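Local coordinates for predicted sugar phosphatases of the HAD superfamily (Cytophaga hutchinsonii, PDB 2HX1), which probably hydrolyses phosphate esters of sugars, as a magnesium-binding member of the haloacid dehalogenase superfamily, at residues Q3-K8 / P273-E278; Y50-D55 / F202-S207; Q62-Y67 / D78-S83. One frame throughout, in Å; residues are numbered along the deposited sequence.

Contact 1: Q3-K8 / P273-E278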
loop_
_atom_site.group_PDB
_atom_site.type_symbol
_atom_site.label_atom_id
_atom_site.label_comp_id
_atom_site.label_asym_id
_atom_site.label_seq_id
_atom_site.Cartn_x
_atom_site.Cartn_y
_atom_site.Cartn_z
ATOM N N GLN A 3 -16.079 -15.452 -24.408
ATOM C CA GLN A 3 -17.341 -15.985 -24.844
ATOM C C GLN A 3 -18.411 -15.150 -24.155
ATOM O O GLN A 3 -18.514 -15.185 -22.924
ATOM C CB GLN A 3 -17.474 -17.479 -24.494
ATOM C CG GLN A 3 -18.936 -17.955 -24.596
ATOM C CD GLN A 3 -19.165 -19.475 -24.515
ATOM O OE1 GLN A 3 -18.533 -20.182 -23.721
ATOM N NE2 GLN A 3 -20.121 -19.963 -25.315
ATOM N N ILE A 4 -19.177 -14.381 -24.938
ATOM C CA ILE A 4 -20.285 -13.597 -24.404
ATOM C C ILE A 4 -21.551 -14.403 -24.594
ATOM O O ILE A 4 -21.802 -14.928 -25.687
ATOM C CB ILE A 4 -20.393 -12.193 -25.051
ATOM C CG1 ILE A 4 -19.059 -11.440 -24.977
ATOM C CG2 ILE A 4 -21.374 -11.362 -24.309
ATOM C CD1 ILE A 4 -18.659 -11.044 -23.604
ATOM N N GLU A 5 -22.320 -14.535 -23.519
ATOM C CA GLU A 5 -23.523 -15.346 -23.478
ATOM C C GLU A 5 -24.708 -14.447 -23.182
ATOM O O GLU A 5 -24.544 -13.430 -22.484
ATOM C CB GLU A 5 -23.377 -16.412 -22.387
ATOM C CG GLU A 5 -22.354 -17.486 -22.729
ATOM C CD GLU A 5 -22.086 -18.480 -21.601
ATOM O OE1 GLU A 5 -22.896 -19.423 -21.438
ATOM O OE2 GLU A 5 -21.060 -18.346 -20.883
ATOM N N SER A 6 -25.897 -14.791 -23.697
ATOM C CA SER A 6 -27.089 -14.007 -23.362
ATOM C C SER A 6 -27.519 -14.338 -21.956
ATOM O O SER A 6 -27.498 -15.486 -21.550
ATOM C CB SER A 6 -28.262 -14.237 -24.314
ATOM O OG SER A 6 -28.992 -15.358 -23.938
ATOM N N PHE A 7 -27.893 -13.312 -21.207
ATOM C CA PHE A 7 -28.317 -13.517 -19.843
ATOM C C PHE A 7 -29.512 -14.473 -19.804
ATOM O O PHE A 7 -29.513 -15.444 -19.038
ATOM C CB PHE A 7 -28.608 -12.171 -19.190
ATOM C CG PHE A 7 -28.929 -12.278 -17.756
ATOM C CD1 PHE A 7 -27.992 -12.760 -16.866
ATOM C CD2 PHE A 7 -30.181 -11.928 -17.292
ATOM C CE1 PHE A 7 -28.287 -12.876 -15.512
ATOM C CE2 PHE A 7 -30.487 -12.035 -15.950
ATOM C CZ PHE A 7 -29.522 -12.520 -15.058
ATOM N N LYS A 8 -30.499 -14.255 -20.678
ATOM C CA LYS A 8 -31.644 -15.165 -20.782
ATOM C C LYS A 8 -31.209 -16.630 -20.851
ATOM O O LYS A 8 -31.760 -17.501 -20.148
ATOM C CB LYS A 8 -32.491 -14.824 -22.014
ATOM C CG LYS A 8 -33.836 -15.561 -22.072
ATOM C CD LYS A 8 -34.764 -14.997 -23.151
ATOM C CE LYS A 8 -36.010 -15.881 -23.365
ATOM N NZ LYS A 8 -36.607 -15.711 -24.745
ATOM N N PRO A 273 -15.017 -15.015 -13.903
ATOM C CA PRO A 273 -16.449 -15.277 -13.778
ATOM C C PRO A 273 -16.863 -16.566 -14.498
ATOM O O PRO A 273 -16.258 -16.925 -15.514
ATOM C CB PRO A 273 -17.090 -14.045 -14.435
ATOM C CG PRO A 273 -16.050 -13.431 -15.266
ATOM C CD PRO A 273 -14.722 -14.062 -14.978
ATOM N N THR A 274 -17.885 -17.249 -13.975
ATOM C CA THR A 274 -18.461 -18.412 -14.656
ATOM C C THR A 274 -18.889 -17.991 -16.071
ATOM O O THR A 274 -18.598 -18.688 -17.043
ATOM C CB THR A 274 -19.655 -19.040 -13.892
ATOM O OG1 THR A 274 -19.429 -18.991 -12.461
ATOM C CG2 THR A 274 -19.904 -20.510 -14.361
ATOM N N HIS A 275 -19.530 -16.820 -16.184
ATOM C CA HIS A 275 -20.071 -16.356 -17.450
ATOM C C HIS A 275 -19.860 -14.852 -17.610
ATOM O O HIS A 275 -19.709 -14.131 -16.620
ATOM C CB HIS A 275 -21.575 -16.598 -17.503
ATOM C CG HIS A 275 -21.983 -18.009 -17.280
ATOM N ND1 HIS A 275 -21.702 -19.016 -18.175
ATOM C CD2 HIS A 275 -22.659 -18.586 -16.256
ATOM C CE1 HIS A 275 -22.181 -20.159 -17.702
ATOM N NE2 HIS A 275 -22.767 -19.921 -16.539
ATOM N N ILE A 276 -19.849 -14.399 -18.862
ATOM C CA ILE A 276 -19.781 -12.983 -19.174
ATOM C C ILE A 276 -20.975 -12.678 -20.045
ATOM O O ILE A 276 -21.276 -13.458 -20.948
ATOM C CB ILE A 276 -18.457 -12.565 -19.848
ATOM C CG1 ILE A 276 -17.278 -12.997 -18.966
ATOM C CG2 ILE A 276 -18.451 -11.013 -20.089
ATOM C CD1 ILE A 276 -15.892 -12.844 -19.580
ATOM N N CYS A 277 -21.699 -11.609 -19.701
ATOM C CA CYS A 277 -22.892 -11.185 -20.440
ATOM C C CYS A 277 -22.797 -9.694 -20.689
ATOM O O CYS A 277 -22.201 -8.966 -19.903
ATOM C CB CYS A 277 -24.168 -11.434 -19.634
ATOM S SG CYS A 277 -24.436 -13.099 -19.022
ATOM N N GLU A 278 -23.399 -9.239 -21.777
ATOM C CA GLU A 278 -23.473 -7.830 -22.092
ATOM C C GLU A 278 -24.248 -7.059 -21.000
ATOM O O GLU A 278 -23.804 -6.022 -20.546
ATOM C CB GLU A 278 -24.099 -7.662 -23.491
ATOM C CG GLU A 278 -24.776 -6.313 -23.733
ATOM C CD GLU A 278 -25.519 -6.260 -25.059
ATOM O OE1 GLU A 278 -26.292 -7.213 -25.381
ATOM O OE2 GLU A 278 -25.308 -5.255 -25.775
HETATM O O HOH W 1 -19.342 -16.403 -20.804
HETATM O O HOH W 2 -25.067 -11.076 -23.182
#
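Two direct hydrogen bonds, both made by Glu5, tie Gln3-Lys8 to Pro273-Glu278. Its backbone N meets Ile276 O at 3.0 Å, nearly along the C=O axis and almost straight (167° at the hydrogen). Its carboxylate accepts a hydrogen bond from His275: ND1 lies 2.9 Å from Glu5 OE2, which sits near the imidazole plane, whereas the donor approaches from above the carboxylate plane, the two planes 75° apart. The other ring nitrogen, NE2, bonds to Tyr14 OH, so both nitrogens are engaged and the ring's rotation is fixed.

Two waters extend the join. One donates to Gln3 O and to Glu5 OE2 (2.6 Å from that oxygen) and accepts from Ile276 N; a second links Glu5 O to Glu278 N.

Apolar contacts complete it. Ile4 CD1 rests 3.5 Å from Ile276 CG2, the two side chains crossing obliquely. Phe7, with CG anti to its backbone N, brings CD1 to 4.2 Å from Cys277 SG, which lies near the plane of the ring at its edge. Within this chain, strand 275-277 is an outermost strand of the parallel sheet, and the N-terminal segment crosses beside it, at 74° end to end, at the margin of the Rossmann-like HAD core.

Contact 2: Y50-D55 / F202-S207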
loop_
_atom_site.group_PDB
_atom_site.type_symbol
_atom_site.label_atom_id
_atom_site.label_comp_id
_atom_site.label_asym_id
_atom_site.label_seq_id
_atom_site.Cartn_x
_atom_site.Cartn_y
_atom_site.Cartn_z
ATOM N N TYR A 50 -32.879 -12.284 -5.377
ATOM C CA TYR A 50 -32.637 -11.259 -4.365
ATOM C C TYR A 50 -31.756 -10.211 -4.979
ATOM O O TYR A 50 -31.019 -10.489 -5.943
ATOM C CB TYR A 50 -31.912 -11.791 -3.143
ATOM C CG TYR A 50 -32.709 -12.737 -2.306
ATOM C CD1 TYR A 50 -33.599 -12.269 -1.338
ATOM C CD2 TYR A 50 -32.569 -14.113 -2.467
ATOM C CE1 TYR A 50 -34.341 -13.169 -0.554
ATOM C CE2 TYR A 50 -33.294 -14.991 -1.718
ATOM C CZ TYR A 50 -34.178 -14.525 -0.764
ATOM O OH TYR A 50 -34.866 -15.437 -0.019
ATOM N N ILE A 51 -31.812 -9.019 -4.396
ATOM C CA ILE A 51 -30.835 -7.980 -4.649
ATOM C C ILE A 51 -29.891 -7.991 -3.455
ATOM O O ILE A 51 -30.352 -7.951 -2.321
ATOM C CB ILE A 51 -31.529 -6.591 -4.822
ATOM C CG1 ILE A 51 -32.358 -6.595 -6.121
ATOM C CG2 ILE A 51 -30.501 -5.485 -4.780
ATOM C CD1 ILE A 51 -33.266 -5.443 -6.310
ATOM N N VAL A 52 -28.587 -8.088 -3.718
ATOM C CA VAL A 52 -27.562 -8.178 -2.687
ATOM C C VAL A 52 -26.653 -6.970 -2.973
ATOM O O VAL A 52 -25.972 -6.916 -4.004
ATOM C CB VAL A 52 -26.785 -9.490 -2.778
ATOM C CG1 VAL A 52 -25.701 -9.529 -1.744
ATOM C CG2 VAL A 52 -27.750 -10.660 -2.642
ATOM N N THR A 53 -26.689 -6.003 -2.065
ATOM C CA THR A 53 -26.127 -4.709 -2.293
ATOM C C THR A 53 -25.324 -4.257 -1.077
ATOM O O THR A 53 -25.717 -4.535 0.079
ATOM C CB THR A 53 -27.251 -3.702 -2.569
ATOM O OG1 THR A 53 -26.695 -2.397 -2.811
ATOM C CG2 THR A 53 -28.229 -3.631 -1.400
ATOM N N ASN A 54 -24.204 -3.593 -1.353
ATOM C CA ASN A 54 -23.387 -2.930 -0.336
ATOM C C ASN A 54 -23.861 -1.500 -0.008
ATOM O O ASN A 54 -23.159 -0.742 0.637
ATOM C CB ASN A 54 -21.911 -2.898 -0.775
ATOM C CG ASN A 54 -21.234 -4.242 -0.641
ATOM O OD1 ASN A 54 -21.863 -5.225 -0.219
ATOM N ND2 ASN A 54 -19.938 -4.305 -1.008
ATOM N N ASP A 55 -25.043 -1.123 -0.472
ATOM C CA ASP A 55 -25.640 0.167 -0.131
ATOM C C ASP A 55 -26.296 0.107 1.259
ATOM O O ASP A 55 -27.355 -0.472 1.379
ATOM C CB ASP A 55 -26.655 0.525 -1.215
ATOM C CG ASP A 55 -27.239 1.913 -1.051
ATOM O OD1 ASP A 55 -27.103 2.540 0.026
ATOM O OD2 ASP A 55 -27.843 2.369 -2.039
ATOM N N PHE A 202 -18.245 -4.171 5.867
ATOM C CA PHE A 202 -19.294 -5.187 5.718
ATOM C C PHE A 202 -19.764 -5.216 4.294
ATOM O O PHE A 202 -19.842 -4.167 3.623
ATOM C CB PHE A 202 -20.487 -4.885 6.626
ATOM C CG PHE A 202 -20.194 -5.070 8.119
ATOM C CD1 PHE A 202 -19.665 -6.261 8.597
ATOM C CD2 PHE A 202 -20.487 -4.069 9.022
ATOM C CE1 PHE A 202 -19.428 -6.453 9.963
ATOM C CE2 PHE A 202 -20.253 -4.251 10.387
ATOM C CZ PHE A 202 -19.722 -5.442 10.846
ATOM N N GLY A 203 -20.066 -6.422 3.835
ATOM C CA GLY A 203 -20.647 -6.625 2.523
ATOM C C GLY A 203 -19.699 -7.367 1.636
ATOM O O GLY A 203 -18.604 -7.761 2.058
ATOM N N LYS A 204 -20.116 -7.505 0.375
ATOM C CA LYS A 204 -19.338 -8.207 -0.637
ATOM C C LYS A 204 -17.945 -7.591 -0.679
ATOM O O LYS A 204 -17.827 -6.374 -0.616
ATOM C CB LYS A 204 -20.011 -8.088 -2.019
ATOM C CG LYS A 204 -21.516 -8.504 -2.062
ATOM C CD LYS A 204 -22.156 -8.146 -3.394
ATOM C CE LYS A 204 -22.421 -6.649 -3.543
ATOM N NZ LYS A 204 -23.274 -6.363 -4.706
ATOM N N PRO A 205 -16.899 -8.418 -0.837
ATOM C CA PRO A 205 -16.840 -9.856 -1.125
ATOM C C PRO A 205 -16.946 -10.830 0.074
ATOM O O PRO A 205 -16.689 -12.040 -0.091
ATOM C CB PRO A 205 -15.459 -10.001 -1.740
ATOM C CG PRO A 205 -14.635 -9.008 -0.991
ATOM C CD PRO A 205 -15.554 -7.822 -0.781
ATOM N N ASP A 206 -17.319 -10.327 1.254
ATOM C CA ASP A 206 -17.644 -11.200 2.396
ATOM C C ASP A 206 -18.873 -12.008 1.990
ATOM O O ASP A 206 -19.501 -11.705 0.973
ATOM C CB ASP A 206 -17.999 -10.407 3.662
ATOM C CG ASP A 206 -16.800 -9.643 4.279
ATOM O OD1 ASP A 206 -15.614 -9.845 3.862
ATOM O OD2 ASP A 206 -17.082 -8.853 5.225
ATOM N N SER A 207 -19.215 -13.008 2.804
ATOM C CA SER A 207 -20.211 -14.013 2.449
ATOM C C SER A 207 -21.427 -14.069 3.375
ATOM O O SER A 207 -22.293 -14.949 3.185
ATOM C CB SER A 207 -19.552 -15.379 2.426
ATOM O OG SER A 207 -19.219 -15.792 3.737
HETATM O O HOH W 3 -23.136 -3.269 -4.002
#
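The tight part of this contact is the meeting of the Asn54 amide with the backbone of Lys204. Asn54 OD1 accepts from Lys204 N at 2.9 Å, on a lone pair in the carbonyl plane but through a bent hydrogen bond (139° at the hydrogen). On the same amide, ND2 donates to Lys204 O at 3.0 Å, straighter (156°) and again in plane, so a single flat group reads both polar backbone atoms of one residue. Gly203 CA is pressed to 3.3 Å from Asn54 OD1; a beta carbon there would stand only 2.3 Å from that oxygen, so a side chain would not fit, and the backbone angles of Gly203 disfavour one as well.

Lys204 then runs back toward strand 48-53, bent at chi3 (-74°), and places NZ 2.8 Å from Val52 O, above that carbonyl's plane. Asp20 and Asp238 form salt bridges with the same ammonium, a concentration of charge that would favour its protonated state. An alanine in place of Asn54 would lose both amide bonds and would probably leave the 203-206 turn, and with it the Lys204 ammonium, less firmly positioned.

The looser side is bridged by solvent: a water accepts from Asn54 N and, at 3.2 Å, from Lys204 NZ. Pro205, after a cis peptide bond, turns away, and Asp206 reaches Lys244 of a second subunit.

With Asp20, Phe22 and Asp233 forming the magnesium site, the arrangement fits the HAD phosphatase active site, consistent with Thr53 as the second-motif threonine and Lys204 as the third-motif lysine, salt-bridged to Asp20, probably the first-motif aspartate.

Contact 3: Q62-Y67 / D78-S83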
loop_
_atom_site.group_PDB
_atom_site.type_symbol
_atom_site.label_atom_id
_atom_site.label_comp_id
_atom_site.label_asym_id
_atom_site.label_seq_id
_atom_site.Cartn_x
_atom_site.Cartn_y
_atom_site.Cartn_z
ATOM N N GLN A 62 -36.786 1.435 2.291
ATOM C CA GLN A 62 -36.491 2.654 1.511
ATOM C C GLN A 62 -35.785 2.344 0.215
ATOM O O GLN A 62 -36.055 2.978 -0.786
ATOM C CB GLN A 62 -35.651 3.649 2.330
ATOM C CG GLN A 62 -36.443 4.372 3.434
ATOM C CD GLN A 62 -35.552 5.251 4.366
ATOM O OE1 GLN A 62 -34.529 4.781 4.944
ATOM N NE2 GLN A 62 -35.942 6.529 4.515
ATOM N N LEU A 63 -34.889 1.362 0.218
ATOM C CA LEU A 63 -34.267 0.890 -1.014
ATOM C C LEU A 63 -35.324 0.352 -1.984
ATOM O O LEU A 63 -35.260 0.638 -3.184
ATOM C CB LEU A 63 -33.222 -0.193 -0.695
ATOM C CG LEU A 63 -31.964 0.187 0.086
ATOM C CD1 LEU A 63 -31.168 -1.098 0.416
ATOM C CD2 LEU A 63 -31.147 1.139 -0.752
ATOM N N ALA A 64 -36.298 -0.398 -1.464
ATOM C CA ALA A 64 -37.418 -0.905 -2.285
ATOM C C ALA A 64 -38.309 0.228 -2.787
ATOM O O ALA A 64 -38.744 0.201 -3.934
ATOM C CB ALA A 64 -38.263 -1.955 -1.528
ATOM N N ASP A 65 -38.564 1.222 -1.931
ATOM C CA ASP A 65 -39.362 2.399 -2.311
ATOM C C ASP A 65 -38.743 3.134 -3.482
ATOM O O ASP A 65 -39.447 3.622 -4.348
ATOM C CB ASP A 65 -39.503 3.361 -1.122
ATOM C CG ASP A 65 -40.328 4.619 -1.463
ATOM O OD1 ASP A 65 -41.522 4.489 -1.802
ATOM O OD2 ASP A 65 -39.768 5.739 -1.390
ATOM N N SER A 66 -37.415 3.201 -3.521
ATOM C CA SER A 66 -36.723 3.805 -4.663
ATOM C C SER A 66 -37.001 3.112 -5.966
ATOM O O SER A 66 -37.125 3.783 -6.969
ATOM C CB SER A 66 -35.205 3.819 -4.489
ATOM O OG SER A 66 -34.839 4.448 -3.284
ATOM N N TYR A 67 -37.065 1.774 -5.958
ATOM C CA TYR A 67 -37.437 1.006 -7.162
ATOM C C TYR A 67 -38.893 1.233 -7.519
ATOM O O TYR A 67 -39.211 1.360 -8.686
ATOM C CB TYR A 67 -37.160 -0.506 -7.008
ATOM C CG TYR A 67 -35.679 -0.857 -6.992
ATOM C CD1 TYR A 67 -34.920 -0.816 -8.140
ATOM C CD2 TYR A 67 -35.047 -1.181 -5.815
ATOM C CE1 TYR A 67 -33.557 -1.128 -8.118
ATOM C CE2 TYR A 67 -33.702 -1.476 -5.776
ATOM C CZ TYR A 67 -32.966 -1.458 -6.922
ATOM O OH TYR A 67 -31.634 -1.763 -6.833
ATOM N N ASP A 78 -38.409 -7.442 1.173
ATOM C CA ASP A 78 -37.939 -8.801 1.530
ATOM C C ASP A 78 -36.926 -9.368 0.519
ATOM O O ASP A 78 -36.203 -10.326 0.818
ATOM C CB ASP A 78 -39.124 -9.779 1.727
ATOM C CG ASP A 78 -39.861 -10.081 0.439
ATOM O OD1 ASP A 78 -40.230 -9.125 -0.255
ATOM O OD2 ASP A 78 -40.067 -11.271 0.107
ATOM N N LYS A 79 -36.862 -8.785 -0.664
ATOM C CA LYS A 79 -35.948 -9.270 -1.696
ATOM C C LYS A 79 -34.615 -8.528 -1.670
ATOM O O LYS A 79 -33.709 -8.886 -2.417
ATOM C CB LYS A 79 -36.574 -9.110 -3.074
ATOM C CG LYS A 79 -37.994 -9.658 -3.199
ATOM C CD LYS A 79 -38.118 -10.939 -4.002
ATOM C CE LYS A 79 -39.604 -11.194 -4.397
ATOM N NZ LYS A 79 -40.345 -10.006 -5.008
ATOM N N ILE A 80 -34.517 -7.489 -0.833
ATOM C CA ILE A 80 -33.318 -6.670 -0.742
ATOM C C ILE A 80 -32.481 -7.027 0.491
ATOM O O ILE A 80 -32.865 -6.775 1.640
ATOM C CB ILE A 80 -33.656 -5.178 -0.762
ATOM C CG1 ILE A 80 -34.529 -4.860 -1.995
ATOM C CG2 ILE A 80 -32.381 -4.341 -0.796
ATOM C CD1 ILE A 80 -34.749 -3.420 -2.276
ATOM N N ILE A 81 -31.329 -7.614 0.229
ATOM C CA ILE A 81 -30.375 -7.941 1.272
ATOM C C ILE A 81 -29.231 -6.943 1.176
ATOM O O ILE A 81 -28.528 -6.892 0.185
ATOM C CB ILE A 81 -29.815 -9.369 1.104
ATOM C CG1 ILE A 81 -30.950 -10.401 0.949
ATOM C CG2 ILE A 81 -28.918 -9.692 2.286
ATOM C CD1 ILE A 81 -30.481 -11.754 0.338
ATOM N N SER A 82 -29.047 -6.154 2.219
ATOM C CA SER A 82 -28.158 -5.024 2.182
ATOM C C SER A 82 -27.136 -5.118 3.297
ATOM O O SER A 82 -27.449 -5.628 4.376
ATOM C CB SER A 82 -29.051 -3.793 2.405
ATOM O OG SER A 82 -28.339 -2.681 2.875
ATOM N N SER A 83 -25.958 -4.550 3.086
ATOM C CA SER A 83 -24.910 -4.633 4.106
ATOM C C SER A 83 -25.285 -3.805 5.337
ATOM O O SER A 83 -24.793 -4.069 6.432
ATOM C CB SER A 83 -23.546 -4.238 3.555
ATOM O OG SER A 83 -23.520 -2.881 3.220
#
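Strand 48-53, helix 60-69 and strand 80-82 form a beta-alpha-beta unit, and this contact is where its helix lies over its second strand. The short segments run at 131° to one another, closer to antiparallel than to parallel, and their axes approach to 9.8 Å. No hydrogen bond crosses between them; the contact is van der Waals, mostly between carbons.

Ile80 carries most of it. Its CG1 is anti to the carbonyl carbon (chi1 -53°) and the chain continues extended (chi2 -170°), so the terminal methyl projects at the helix. There CD1 stops 3.5 Å from Ala64 N and 3.9 Å from Ala64 CB: the small alanine lets the methyl come right up to the helix backbone. Leu63 CB borders the same methyl at 3.9 Å, and the Tyr67 ring, one turn further on, brings CE2 to 4.1 Å from it by an oblique approach. The other branch of Ile80 is used separately, CG2 meeting Leu63 CD1 at 3.7 Å.

In the Rossmann-like sheet of the HAD core, strand 80-82 is an outermost strand, hydrogen-bonded to strand 48-53, and its side chains alternate. Ile80 and Ser82 point at helix 60-69, while Ile81 points away from it and packs on Met209 and Ala213 of helix 208-218.

Ser82 adds a second place for Leu63, whose CD1 lies 4.0 Å from Ser82 CB. The hydroxyl beyond that carbon has its own tasks: anti to the backbone N, OG bonds to Asp55 O and caps helix 83-94 through Gly84 N. Tyr67, on its part, also rests on Ile51 and makes a cation-pi contact with Lys26.

All three contacts reach the same parallel sheet, but at different depths. Contact 1 lies at one outer strand, 275-277, only partly buried and bridged by two waters; contact 3 lies at the opposite outer strand, 80-82, yet is buried and without a hydrogen bond between its segments. Contact 2 is the most central, with its centre about 5 Å from that of the chain, and it combines burial with charge near the magnesium. Contacts 2 and 3 share a neighbourhood: strands 48-53 and 80-82 pair side by side, with probable hydrogen bonds such as Ile51 N to Lys79 O at 2.7 Å. Contact 1 touches neither, its nearest atoms being about 9 Å from contact 2.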